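Local atomic coordinates of homoserine kinase (Listeria monocytogenes, PDB entry 3HUL), a protein that probably catalyses the ATP-dependent phosphorylation of L-homoserine to O-phospho-L-homoserine, the fourth of five steps from L-aspartate to L-threonine. Residues Leu31-Glu36 / His72-Thr77; Trp40-Asn45 / Glu54-Ile59; Gln237-Ala242 / Val251-Pro256. All blocks are in the same frame, centred on the assembly; numbering follows the deposited sequence.

Interaction 1. Residues Leu31-Glu36 / His72-Thr77; sequences LDIGAE and HHLVMT
The side chain of H72 closes one end of the antiparallel ladder formed by strand segments 31-36 and 72-77. Its CB lies beside the carbonyls of G34 and A35, and CG, anti to the carbonyl carbon (chi1 -78°), sits near the same two oxygens and turns the ring edge-on to G34. Next along the ring, ND1 donates to G34 O at 2.7 Å; the bond is nearly straight (167°) and lies in the imidazole plane, although ND1 stands above the carbonyl plane of G34. E36 CA sits over one ring face, 4.0 Å from the H72 centroid, a CH-pi contact. CE1 packs on E36 CG, and at the tip NE2 comes within 3.6 Å of E36 OE2. The register slips by one residue between the I33-L74 pair and the E36-H72 pair, a beta bulge. Before it, D32 and V75 exchange backbone bonds, D32 N to V75 O measuring 2.7 Å. L31 and M76 run side by side on the face that also carries I33 and L74; their tight pair, L31 CD2 and M76 CG, is 3.3 Å apart. Helix 88-103 covers this face. With ND1 acting as donor, H72 carries its proton there, and the nearby E36 carboxylate could favour a second proton on NE2.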
loop_
_atom_site.group_PDB
_atom_site.type_symbol
_atom_site.label_atom_id
_atom_site.label_comp_id
_atom_site.label_asym_id
_atom_site.label_seq_id
_atom_site.Cartn_x
_atom_site.Cartn_y
_atom_site.Cartn_z
ATOM N N LEU A 31 24.036 18.769 -15.159
ATOM C CA LEU A 31 24.831 18.971 -16.368
ATOM C C LEU A 31 24.101 19.823 -17.387
ATOM O O LEU A 31 22.914 19.603 -17.655
ATOM C CB LEU A 31 25.174 17.640 -17.034
ATOM C CG LEU A 31 26.127 16.711 -16.307
ATOM C CD1 LEU A 31 26.118 15.352 -17.002
ATOM C CD2 LEU A 31 27.528 17.290 -16.245
ATOM N N ASP A 32 24.835 20.763 -17.980
ATOM C CA ASP A 32 24.346 21.619 -19.067
ATOM C C ASP A 32 25.197 21.308 -20.310
ATOM O O ASP A 32 26.366 21.675 -20.361
ATOM C CB ASP A 32 24.464 23.090 -18.625
ATOM C CG ASP A 32 23.828 24.088 -19.606
ATOM O OD1 ASP A 32 23.555 25.237 -19.172
ATOM O OD2 ASP A 32 23.614 23.756 -20.793
ATOM N N ILE A 33 24.615 20.616 -21.289
ATOM C CA ILE A 33 25.344 20.139 -22.470
ATOM C C ILE A 33 25.467 21.174 -23.599
ATOM O O ILE A 33 24.454 21.639 -24.161
ATOM C CB ILE A 33 24.700 18.882 -23.056
ATOM C CG1 ILE A 33 24.622 17.779 -22.003
ATOM C CG2 ILE A 33 25.448 18.417 -24.336
ATOM C CD1 ILE A 33 23.564 16.770 -22.329
ATOM N N GLY A 34 26.716 21.518 -23.922
ATOM C CA GLY A 34 27.023 22.519 -24.956
ATOM C C GLY A 34 27.380 21.958 -26.326
ATOM O O GLY A 34 27.037 20.815 -26.668
ATOM N N ALA A 35 28.092 22.772 -27.104
ATOM C CA ALA A 35 28.387 22.463 -28.504
ATOM C C ALA A 35 29.312 21.258 -28.682
ATOM O O ALA A 35 30.141 20.974 -27.821
ATOM C CB ALA A 35 28.978 23.699 -29.204
ATOM N N GLU A 36 29.152 20.564 -29.809
ATOM C CA GLU A 36 30.069 19.518 -30.237
ATOM C C GLU A 36 31.468 20.139 -30.347
ATOM O O GLU A 36 31.586 21.350 -30.552
ATOM C CB GLU A 36 29.608 18.919 -31.571
ATOM C CG GLU A 36 28.079 18.852 -31.726
ATOM C CD GLU A 36 27.598 17.638 -32.512
ATOM O OE1 GLU A 36 26.960 17.810 -33.574
ATOM O OE2 GLU A 36 27.855 16.501 -32.066
ATOM N N HIS A 72 31.759 16.814 -26.533
ATOM C CA HIS A 72 31.062 18.069 -26.264
ATOM C C HIS A 72 31.770 18.816 -25.153
ATOM O O HIS A 72 32.558 18.226 -24.427
ATOM C CB HIS A 72 29.636 17.795 -25.792
ATOM C CG HIS A 72 28.686 17.439 -26.887
ATOM N ND1 HIS A 72 27.727 18.312 -27.342
ATOM C CD2 HIS A 72 28.525 16.296 -27.593
ATOM C CE1 HIS A 72 27.023 17.727 -28.297
ATOM N NE2 HIS A 72 27.484 16.501 -28.463
ATOM N N HIS A 73 31.491 20.111 -25.048
ATOM C CA HIS A 73 31.784 20.899 -23.856
ATOM C C HIS A 73 30.529 20.845 -22.990
ATOM O O HIS A 73 29.416 20.770 -23.522
ATOM C CB HIS A 73 32.084 22.365 -24.219
ATOM C CG HIS A 73 33.357 22.551 -24.993
ATOM N ND1 HIS A 73 33.478 23.469 -26.019
ATOM C CD2 HIS A 73 34.560 21.930 -24.899
ATOM C CE1 HIS A 73 34.703 23.408 -26.517
ATOM N NE2 HIS A 73 35.377 22.481 -25.858
ATOM N N LEU A 74 30.708 20.881 -21.670
ATOM C CA LEU A 74 29.598 20.734 -20.705
ATOM C C LEU A 74 29.848 21.649 -19.538
ATOM O O LEU A 74 30.989 22.015 -19.282
ATOM C CB LEU A 74 29.475 19.291 -20.189
ATOM C CG LEU A 74 29.472 18.165 -21.221
ATOM C CD1 LEU A 74 30.850 17.540 -21.316
ATOM C CD2 LEU A 74 28.462 17.097 -20.882
ATOM N N VAL A 75 28.777 22.027 -18.848
ATOM C CA VAL A 75 28.855 22.802 -17.613
ATOM C C VAL A 75 28.172 21.987 -16.516
ATOM O O VAL A 75 27.067 21.475 -16.720
ATOM C CB VAL A 75 28.151 24.182 -17.745
ATOM C CG1 VAL A 75 28.456 25.071 -16.535
ATOM C CG2 VAL A 75 28.541 24.880 -19.064
ATOM N N MET A 76 28.831 21.901 -15.356
ATOM C CA MET A 76 28.418 21.045 -14.237
ATOM C C MET A 76 28.192 21.866 -12.977
ATOM O O MET A 76 29.094 22.572 -12.529
ATOM C CB MET A 76 29.491 19.985 -13.945
ATOM C CG MET A 76 28.950 18.589 -13.603
ATOM S SD MET A 76 29.725 17.674 -12.239
ATOM C CE MET A 76 31.350 17.325 -12.861
ATOM N N THR A 77 26.985 21.776 -12.417
ATOM C CA THR A 77 26.683 22.269 -11.071
ATOM C C THR A 77 26.448 21.016 -10.227
ATOM O O THR A 77 25.781 20.077 -10.669
ATOM C CB THR A 77 25.411 23.166 -11.065
ATOM O OG1 THR A 77 25.694 24.399 -11.725
ATOM C CG2 THR A 77 24.948 23.484 -9.659
#

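Interaction 2. Residues Trp40-Asn45 / Glu54-Ile59; sequences WYIEHN and ETNVII
A beta-alpha-beta unit, strand 41-43, helix 57-65 and strand 72-78, begins here, where segment 40-45 packs against the first turn of the helix and the loop leading into it. Aromatic packing comes first. The W40 indole presents one face to I59, whose CG2 lies 3.5 Å from the centroid of the five-membered ring and only 10° off its normal, a well-centred CH-pi contact. I59 CG2 is anti to the backbone N, and the two side chains slide past each other in opposite directions. At the loop, E54 CB approaches W40 CD1 obliquely at 4.2 Å, while the acidic end of E54 leads away.

The aliphatic contact is made tip to tip. I42 and I59 both have CG1 anti to the carbonyl carbon and an extended chi2 (172° and 160°), so their CD1 atoms meet at 3.4 Å, closer than usual van der Waals contact. L74 and M76 of strand 72-78 also pack on I42.

The polar bonds of N56 serve the helix start and the loop before it, not the other segment. N56 is the N-cap: its OD1 accepts from I58 N at 2.9 Å, and ND2 bonds to P51 O, so both ends of the buried amide have partners. A methyl group packs on the amide held in this way: the I42 side chain crosses that of N56 at about a right angle, its CD1 3.6 Å from N56 CG.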
loop_
_atom_site.group_PDB
_atom_site.type_symbol
_atom_site.label_atom_id
_atom_site.label_comp_id
_atom_site.label_asym_id
_atom_site.label_seq_id
_atom_site.Cartn_x
_atom_site.Cartn_y
_atom_site.Cartn_z
ATOM N N TRP A 40 36.377 16.475 -25.103
ATOM C CA TRP A 40 35.476 16.704 -23.992
ATOM C C TRP A 40 36.063 17.720 -23.036
ATOM O O TRP A 40 37.229 17.647 -22.702
ATOM C CB TRP A 40 35.243 15.395 -23.251
ATOM C CG TRP A 40 34.574 14.331 -24.055
ATOM C CD1 TRP A 40 35.183 13.316 -24.735
ATOM C CD2 TRP A 40 33.160 14.151 -24.242
ATOM N NE1 TRP A 40 34.236 12.515 -25.339
ATOM C CE2 TRP A 40 32.989 13.004 -25.048
ATOM C CE3 TRP A 40 32.024 14.839 -23.794
ATOM C CZ2 TRP A 40 31.717 12.534 -25.433
ATOM C CZ3 TRP A 40 30.768 14.383 -24.175
ATOM C CH2 TRP A 40 30.626 13.241 -24.992
ATOM N N TYR A 41 35.254 18.678 -22.609
ATOM C CA TYR A 41 35.601 19.511 -21.466
ATOM C C TYR A 41 34.366 19.673 -20.596
ATOM O O TYR A 41 33.256 19.830 -21.111
ATOM C CB TYR A 41 36.123 20.893 -21.888
ATOM C CG TYR A 41 36.604 21.737 -20.710
ATOM C CD1 TYR A 41 37.778 21.395 -20.016
ATOM C CD2 TYR A 41 35.892 22.862 -20.282
ATOM C CE1 TYR A 41 38.230 22.149 -18.934
ATOM C CE2 TYR A 41 36.343 23.634 -19.188
ATOM C CZ TYR A 41 37.514 23.262 -18.521
ATOM O OH TYR A 41 37.976 23.985 -17.437
ATOM N N ILE A 42 34.562 19.625 -19.279
ATOM C CA ILE A 42 33.516 19.973 -18.327
ATOM C C ILE A 42 33.990 21.170 -17.543
ATOM O O ILE A 42 35.015 21.097 -16.867
ATOM C CB ILE A 42 33.215 18.835 -17.308
ATOM C CG1 ILE A 42 32.762 17.564 -18.011
ATOM C CG2 ILE A 42 32.154 19.279 -16.310
ATOM C CD1 ILE A 42 32.649 16.369 -17.089
ATOM N N GLU A 43 33.245 22.266 -17.622
ATOM C CA GLU A 43 33.499 23.406 -16.764
ATOM C C GLU A 43 32.834 23.140 -15.430
ATOM O O GLU A 43 31.667 22.727 -15.387
ATOM C CB GLU A 43 32.943 24.691 -17.375
ATOM C CG GLU A 43 33.236 25.947 -16.551
ATOM C CD GLU A 43 32.377 27.136 -16.960
ATOM O OE1 GLU A 43 31.967 27.907 -16.058
ATOM O OE2 GLU A 43 32.099 27.292 -18.178
ATOM N N HIS A 44 33.581 23.364 -14.352
ATOM C CA HIS A 44 33.072 23.222 -12.992
ATOM C C HIS A 44 34.026 23.817 -11.982
ATOM O O HIS A 44 35.211 23.979 -12.268
ATOM C CB HIS A 44 32.788 21.753 -12.640
ATOM C CG HIS A 44 34.008 20.933 -12.330
ATOM N ND1 HIS A 44 34.707 21.046 -11.146
ATOM C CD2 HIS A 44 34.607 19.934 -13.024
ATOM C CE1 HIS A 44 35.702 20.176 -11.137
ATOM N NE2 HIS A 44 35.661 19.487 -12.265
ATOM N N ASN A 45 33.501 24.115 -10.796
ATOM C CA ASN A 45 34.312 24.541 -9.659
ATOM C C ASN A 45 34.086 23.656 -8.413
ATOM O O ASN A 45 33.989 24.161 -7.295
ATOM C CB ASN A 45 34.075 26.038 -9.350
ATOM C CG ASN A 45 32.585 26.427 -9.346
ATOM O OD1 ASN A 45 31.791 25.951 -10.169
ATOM N ND2 ASN A 45 32.212 27.314 -8.432
ATOM N N GLU A 54 38.015 13.858 -20.484
ATOM C CA GLU A 54 37.479 12.525 -20.725
ATOM C C GLU A 54 37.649 11.517 -19.575
ATOM O O GLU A 54 37.065 10.431 -19.629
ATOM C CB GLU A 54 38.048 11.933 -22.037
ATOM C CG GLU A 54 39.371 11.128 -21.906
ATOM C CD GLU A 54 40.571 11.811 -22.573
ATOM O OE1 GLU A 54 41.404 12.424 -21.853
ATOM O OE2 GLU A 54 40.682 11.726 -23.821
ATOM N N THR A 55 38.462 11.853 -18.572
ATOM C CA THR A 55 38.711 10.936 -17.446
ATOM C C THR A 55 37.703 11.134 -16.312
ATOM O O THR A 55 37.525 10.244 -15.479
ATOM C CB THR A 55 40.183 10.962 -16.907
ATOM O OG1 THR A 55 40.581 12.304 -16.586
ATOM C CG2 THR A 55 41.166 10.343 -17.939
ATOM N N ASN A 56 37.036 12.291 -16.291
ATOM C CA ASN A 56 35.875 12.467 -15.432
ATOM C C ASN A 56 34.932 11.275 -15.570
ATOM O O ASN A 56 34.652 10.808 -16.691
ATOM C CB ASN A 56 35.120 13.759 -15.738
ATOM C CG ASN A 56 34.009 14.019 -14.747
ATOM O OD1 ASN A 56 33.030 13.269 -14.686
ATOM N ND2 ASN A 56 34.162 15.061 -13.943
ATOM N N VAL A 57 34.467 10.787 -14.417
ATOM C CA VAL A 57 33.589 9.615 -14.315
ATOM C C VAL A 57 32.399 9.664 -15.302
ATOM O O VAL A 57 32.125 8.690 -16.014
ATOM C CB VAL A 57 33.136 9.437 -12.824
ATOM C CG1 VAL A 57 31.918 8.565 -12.694
ATOM C CG2 VAL A 57 34.303 8.879 -11.980
ATOM N N ILE A 58 31.727 10.814 -15.351
ATOM C CA ILE A 58 30.589 11.047 -16.250
ATOM C C ILE A 58 30.934 10.710 -17.693
ATOM O O ILE A 58 30.235 9.935 -18.348
ATOM C CB ILE A 58 30.107 12.524 -16.163
ATOM C CG1 ILE A 58 29.813 12.899 -14.707
ATOM C CG2 ILE A 58 28.918 12.759 -17.078
ATOM C CD1 ILE A 58 29.568 14.336 -14.466
ATOM N N ILE A 59 32.042 11.266 -18.171
ATOM C CA ILE A 59 32.482 11.053 -19.559
ATOM C C ILE A 59 32.950 9.617 -19.835
ATOM O O ILE A 59 32.541 9.015 -20.844
ATOM C CB ILE A 59 33.528 12.135 -19.989
ATOM C CG1 ILE A 59 32.935 13.536 -19.770
ATOM C CG2 ILE A 59 33.923 11.954 -21.469
ATOM C CD1 ILE A 59 33.953 14.672 -19.691
#

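Interaction 3. Residues Gln237-Ala242 / Val251-Pro256; sequences QGAYAA and VLVFAP
The Y240 ring packs against P256 where segments 237-242 and 251-256 meet. P256 lies across one face of the ring, with CD 3.8 Å from the Y240 centroid in a CH-pi contact, and P256 CG touches the Y240 hydroxyl oxygen at 3.4 Å. The same P256 CD also lies 3.2 Å from G238 O. Y240 CD2 passes F254 CB, and Y240 CE2 rests near the carbonyl carbon of A255. On the sheet face that carries A242 and V253, A242 CB packs on V253 CG2, and A239 CB meets V253 CG1 at 3.8 Å.

Backbone bonds set this arrangement. Y240 N donates to F254 O (2.7 Å, 145°) and F254 N to A241 O (2.8 Å, 165°), so that Y240 and A241 both face F254, a classic beta bulge. Behind it, G238, with positive phi, ends helix 227-235 in a Schellman motif and turns the chain toward the strand. I230 and A234 of that helix and L267 of helix 260-268 cover V253, and P256 packs on N258 of a second subunit. Beyond the bulge, A242 pairs with V253 in the antiparallel hairpin 241-244/251-255 of the GHMP kinase C-terminal domain, whose sheet is backed by helices.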
loop_
_atom_site.group_PDB
_atom_site.type_symbol
_atom_site.label_atom_id
_atom_site.label_comp_id
_atom_site.label_asym_id
_atom_site.label_seq_id
_atom_site.Cartn_x
_atom_site.Cartn_y
_atom_site.Cartn_z
ATOM N N GLN A 237 13.336 15.018 20.824
ATOM C CA GLN A 237 12.354 15.963 20.276
ATOM C C GLN A 237 11.362 15.313 19.279
ATOM O O GLN A 237 10.432 15.966 18.803
ATOM C CB GLN A 237 13.040 17.156 19.611
ATOM C CG GLN A 237 14.044 17.898 20.505
ATOM C CD GLN A 237 14.787 18.992 19.753
ATOM O OE1 GLN A 237 14.190 19.773 19.018
ATOM N NE2 GLN A 237 16.089 19.053 19.945
ATOM N N GLY A 238 11.552 14.029 18.983
ATOM C CA GLY A 238 10.590 13.285 18.174
ATOM C C GLY A 238 11.137 12.818 16.836
ATOM O O GLY A 238 10.376 12.414 15.955
ATOM N N ALA A 239 12.454 12.905 16.653
ATOM C CA ALA A 239 13.068 12.379 15.436
ATOM C C ALA A 239 12.966 10.843 15.487
ATOM O O ALA A 239 12.871 10.254 16.565
ATOM C CB ALA A 239 14.514 12.842 15.300
ATOM N N TYR A 240 12.976 10.212 14.317
ATOM C CA TYR A 240 12.904 8.747 14.237
ATOM C C TYR A 240 14.211 8.040 14.515
ATOM O O TYR A 240 14.234 6.972 15.118
ATOM C CB TYR A 240 12.415 8.334 12.855
ATOM C CG TYR A 240 11.155 9.038 12.417
ATOM C CD1 TYR A 240 10.009 9.010 13.218
ATOM C CD2 TYR A 240 11.093 9.689 11.178
ATOM C CE1 TYR A 240 8.829 9.664 12.819
ATOM C CE2 TYR A 240 9.896 10.342 10.752
ATOM C CZ TYR A 240 8.789 10.319 11.574
ATOM O OH TYR A 240 7.622 10.931 11.170
ATOM N N ALA A 241 15.307 8.633 14.067
ATOM C CA ALA A 241 16.571 7.916 13.975
ATOM C C ALA A 241 17.678 8.859 13.498
ATOM O O ALA A 241 17.403 9.858 12.849
ATOM C CB ALA A 241 16.423 6.756 12.972
ATOM N N ALA A 242 18.914 8.505 13.816
ATOM C CA ALA A 242 20.096 9.151 13.263
ATOM C C ALA A 242 21.024 8.008 12.834
ATOM O O ALA A 242 21.293 7.094 13.624
ATOM C CB ALA A 242 20.782 10.077 14.312
ATOM N N VAL A 251 26.073 11.980 8.523
ATOM C CA VAL A 251 25.085 11.408 9.418
ATOM C C VAL A 251 23.754 12.047 9.025
ATOM O O VAL A 251 23.672 13.271 8.787
ATOM C CB VAL A 251 25.409 11.691 10.906
ATOM C CG1 VAL A 251 24.278 11.217 11.833
ATOM C CG2 VAL A 251 26.728 11.017 11.335
ATOM N N LEU A 252 22.731 11.203 8.882
ATOM C CA LEU A 252 21.382 11.675 8.624
ATOM C C LEU A 252 20.474 11.465 9.820
ATOM O O LEU A 252 20.506 10.413 10.468
ATOM C CB LEU A 252 20.771 11.005 7.382
ATOM C CG LEU A 252 21.454 11.258 6.045
ATOM C CD1 LEU A 252 20.981 10.231 5.019
ATOM C CD2 LEU A 252 21.237 12.690 5.516
ATOM N N VAL A 253 19.663 12.482 10.098
ATOM C CA VAL A 253 18.657 12.409 11.120
ATOM C C VAL A 253 17.338 12.333 10.368
ATOM O O VAL A 253 17.054 13.156 9.516
ATOM C CB VAL A 253 18.680 13.668 12.039
ATOM C CG1 VAL A 253 17.472 13.707 13.009
ATOM C CG2 VAL A 253 20.026 13.775 12.821
ATOM N N PHE A 254 16.530 11.334 10.684
ATOM C CA PHE A 254 15.220 11.202 10.031
ATOM C C PHE A 254 14.157 11.751 10.996
ATOM O O PHE A 254 14.136 11.368 12.152
ATOM C CB PHE A 254 14.942 9.724 9.666
ATOM C CG PHE A 254 15.889 9.150 8.604
ATOM C CD1 PHE A 254 15.454 8.968 7.284
ATOM C CD2 PHE A 254 17.193 8.782 8.932
ATOM C CE1 PHE A 254 16.330 8.453 6.289
ATOM C CE2 PHE A 254 18.078 8.251 7.968
ATOM C CZ PHE A 254 17.640 8.090 6.627
ATOM N N ALA A 255 13.275 12.622 10.522
ATOM C CA ALA A 255 12.321 13.304 11.423
ATOM C C ALA A 255 11.018 13.667 10.754
ATOM O O ALA A 255 10.995 13.922 9.564
ATOM C CB ALA A 255 12.971 14.601 11.977
ATOM N N PRO A 256 9.924 13.719 11.527
ATOM C CA PRO A 256 8.664 14.236 10.998
ATOM C C PRO A 256 8.921 15.581 10.305
ATOM O O PRO A 256 9.776 16.388 10.767
ATOM C CB PRO A 256 7.830 14.467 12.248
ATOM C CG PRO A 256 8.353 13.498 13.235
ATOM C CD PRO A 256 9.818 13.355 12.950
#

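Interactions 1 and 2 share one sheet and one neighbourhood, their centres 9 Å apart: strand 41-43 lies parallel to strand 72-78, L74 N probably bonding to Y41 O and L74 O to E43 N. Along the chain, interaction 2 is nested inside the loop that interaction 1 closes. Their chemistry differs accordingly. Interaction 1 is a partly exposed strand ladder joined by five hydrogen bonds, whereas interaction 2 is a buried strand-to-helix contact held by apolar packing. Interaction 3 lies on the opposite side of the chain's centre, about 38 Å from interaction 1 between centres, in the other sheet; like interaction 1 it uses a bulged antiparallel pairing, but it is buried, with two hydrogen bonds.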